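Local coordinates for protein transcription regulator (Lactobacillus plantarum WCFS1, PDB 3CLK) that regulates transcription, probably as a DNA-binding dimer of the LacI type that responds to an effector, at the interface of chains A and B. Residues are numbered along the deposited sequence; one frame, centred on the assembly and turned at random. Chains: chain A/B, Transcription regulator.

The interface of chains A and B. Residues chain A 40-43, 64; chain B 42-45, 60, 64.
Strand 40-44 of chain A and strand 41-44 of chain B meet antiparallel across the two-fold axis, A:Ile43 opposite B:Ile43, a worked example of how edge-strand pairing joins two copies of a protein. The tight part is backbone. A:Ile43 N gives its hydrogen to B:Ile43 O at 2.7 Å, in the carbonyl plane and on a lone pair, and B:Ile43 N returns the bond to A:Ile43 O over 2.7 Å, somewhat straighter at 155° at the hydrogen. Both isoleucines hold CG1 anti to the carbonyl carbon, and their CB atoms face each other at 4.0 Å. On the flank, A:Ile42 CG2 crosses obliquely to meet the methyl B:Thr60 CG2 at 3.6 Å. The arginines form a second close-packed part. A:Arg64, extended from CG to NE, slides antiparallel past B:Arg64, whose chain bends at chi2 (75°); B:Arg64 CG lies over the rim of one face of the A:Arg64 guanidinium, 3.4 Å from A:Arg64 NE. The two guanidinium planes stand 76° apart without stacking, and their like charges probably temper this packing. The loose side is the strand end, where B:Val44 hides little surface and B:Tyr45 N reaches A:Leu41 O only weakly at 3.5 Å, while A:Ile43 CD1 lies alongside the phenol ring, 3.7 Å from B:Tyr45 CD2. Together these contacts appear to join the effector domains into the dimer, continuing a sheet from one subunit to the next.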
loop_
_atom_site.group_PDB
_atom_site.type_symbol
_atom_site.label_atom_id
_atom_site.label_comp_id
_atom_site.label_asym_id
_atom_site.label_seq_id
_atom_site.Cartn_x
_atom_site.Cartn_y
_atom_site.Cartn_z
ATOM N N ASN A 40 -13.850 1.454 -18.750
ATOM C CA ASN A 40 -12.432 1.170 -18.584
ATOM C C ASN A 40 -11.837 2.232 -17.677
ATOM O O ASN A 40 -12.185 3.408 -17.768
ATOM C CB ASN A 40 -11.727 1.145 -19.939
ATOM C CG ASN A 40 -12.034 -0.116 -20.721
ATOM O OD1 ASN A 40 -11.779 -1.223 -20.246
ATOM N ND2 ASN A 40 -12.586 0.041 -21.919
ATOM N N LEU A 41 -10.933 1.817 -16.801
ATOM C CA LEU A 41 -10.347 2.744 -15.851
ATOM C C LEU A 41 -8.857 3.012 -16.023
ATOM O O LEU A 41 -8.059 2.094 -16.193
ATOM C CB LEU A 41 -10.613 2.231 -14.433
ATOM C CG LEU A 41 -10.147 3.072 -13.244
ATOM C CD1 LEU A 41 -10.845 4.425 -13.258
ATOM C CD2 LEU A 41 -10.451 2.322 -11.951
ATOM N N ILE A 42 -8.495 4.290 -15.991
ATOM C CA ILE A 42 -7.101 4.697 -16.085
ATOM C C ILE A 42 -6.890 5.662 -14.933
ATOM O O ILE A 42 -7.826 6.331 -14.496
ATOM C CB ILE A 42 -6.766 5.407 -17.419
ATOM C CG1 ILE A 42 -7.498 6.748 -17.510
ATOM C CG2 ILE A 42 -7.134 4.509 -18.581
ATOM C CD1 ILE A 42 -7.037 7.615 -18.675
ATOM N N ILE A 43 -5.660 5.736 -14.441
ATOM C CA ILE A 43 -5.355 6.605 -13.321
ATOM C C ILE A 43 -4.173 7.519 -13.610
ATOM O O ILE A 43 -3.209 7.113 -14.259
ATOM C CB ILE A 43 -5.058 5.755 -12.071
ATOM C CG1 ILE A 43 -6.272 4.876 -11.751
ATOM C CG2 ILE A 43 -4.723 6.650 -10.901
ATOM C CD1 ILE A 43 -6.007 3.811 -10.709
ATOM N N ARG A 64 -7.169 13.402 -23.407
ATOM C CA ARG A 64 -7.579 12.037 -23.693
ATOM C C ARG A 64 -9.100 11.928 -23.599
ATOM O O ARG A 64 -9.678 12.077 -22.524
ATOM C CB ARG A 64 -6.916 11.083 -22.693
ATOM C CG ARG A 64 -6.976 9.619 -23.080
ATOM C CD ARG A 64 -6.262 8.753 -22.054
ATOM N NE ARG A 64 -6.178 7.359 -22.480
ATOM C CZ ARG A 64 -7.230 6.584 -22.722
ATOM N NH1 ARG A 64 -8.459 7.064 -22.580
ATOM N NH2 ARG A 64 -7.057 5.329 -23.111
ATOM N N ILE B 42 0.043 7.360 -17.479
ATOM C CA ILE B 42 -1.305 6.922 -17.140
ATOM C C ILE B 42 -1.184 5.492 -16.634
ATOM O O ILE B 42 -0.356 4.717 -17.120
ATOM C CB ILE B 42 -2.282 6.944 -18.347
ATOM C CG1 ILE B 42 -1.923 5.848 -19.346
ATOM C CG2 ILE B 42 -2.256 8.307 -19.010
ATOM C CD1 ILE B 42 -2.996 5.622 -20.398
ATOM N N ILE B 43 -2.008 5.146 -15.655
ATOM C CA ILE B 43 -1.984 3.815 -15.078
ATOM C C ILE B 43 -3.247 3.042 -15.439
ATOM O O ILE B 43 -4.350 3.417 -15.047
ATOM C CB ILE B 43 -1.849 3.897 -13.542
ATOM C CG1 ILE B 43 -0.571 4.661 -13.181
ATOM C CG2 ILE B 43 -1.837 2.503 -12.942
ATOM C CD1 ILE B 43 -0.402 4.940 -11.696
ATOM N N VAL B 44 -3.085 1.968 -16.200
ATOM C CA VAL B 44 -4.226 1.156 -16.591
ATOM C C VAL B 44 -4.427 0.058 -15.562
ATOM O O VAL B 44 -3.620 -0.867 -15.450
ATOM C CB VAL B 44 -4.025 0.521 -17.977
ATOM C CG1 VAL B 44 -5.189 -0.397 -18.293
ATOM C CG2 VAL B 44 -3.910 1.612 -19.031
ATOM N N TYR B 45 -5.517 0.174 -14.816
ATOM C CA TYR B 45 -5.850 -0.774 -13.766
ATOM C C TYR B 45 -6.419 -2.064 -14.337
ATOM O O TYR B 45 -5.973 -3.154 -13.982
ATOM C CB TYR B 45 -6.849 -0.124 -12.802
ATOM C CG TYR B 45 -6.743 -0.611 -11.378
ATOM C CD1 TYR B 45 -7.351 -1.799 -10.977
ATOM C CD2 TYR B 45 -6.023 0.116 -10.431
ATOM C CE1 TYR B 45 -7.247 -2.253 -9.663
ATOM C CE2 TYR B 45 -5.908 -0.328 -9.117
ATOM C CZ TYR B 45 -6.524 -1.513 -8.738
ATOM O OH TYR B 45 -6.417 -1.952 -7.436
ATOM N N THR B 60 -7.108 -0.785 -23.551
ATOM C CA THR B 60 -7.309 0.548 -22.997
ATOM C C THR B 60 -6.036 1.375 -23.136
ATOM O O THR B 60 -6.096 2.592 -23.301
ATOM C CB THR B 60 -7.694 0.498 -21.504
ATOM O OG1 THR B 60 -8.930 -0.210 -21.347
ATOM C CG2 THR B 60 -7.851 1.912 -20.953
ATOM N N ARG B 64 -5.617 4.123 -27.099
ATOM C CA ARG B 64 -5.180 5.511 -27.083
ATOM C C ARG B 64 -3.673 5.551 -27.325
ATOM O O ARG B 64 -2.924 4.718 -26.815
ATOM C CB ARG B 64 -5.505 6.158 -25.735
ATOM C CG ARG B 64 -5.484 7.682 -25.757
ATOM C CD ARG B 64 -6.719 8.245 -26.454
ATOM N NE ARG B 64 -6.657 9.697 -26.602
ATOM C CZ ARG B 64 -6.350 10.320 -27.737
ATOM N NH1 ARG B 64 -6.080 9.621 -28.830
ATOM N NH2 ARG B 64 -6.308 11.645 -27.774
#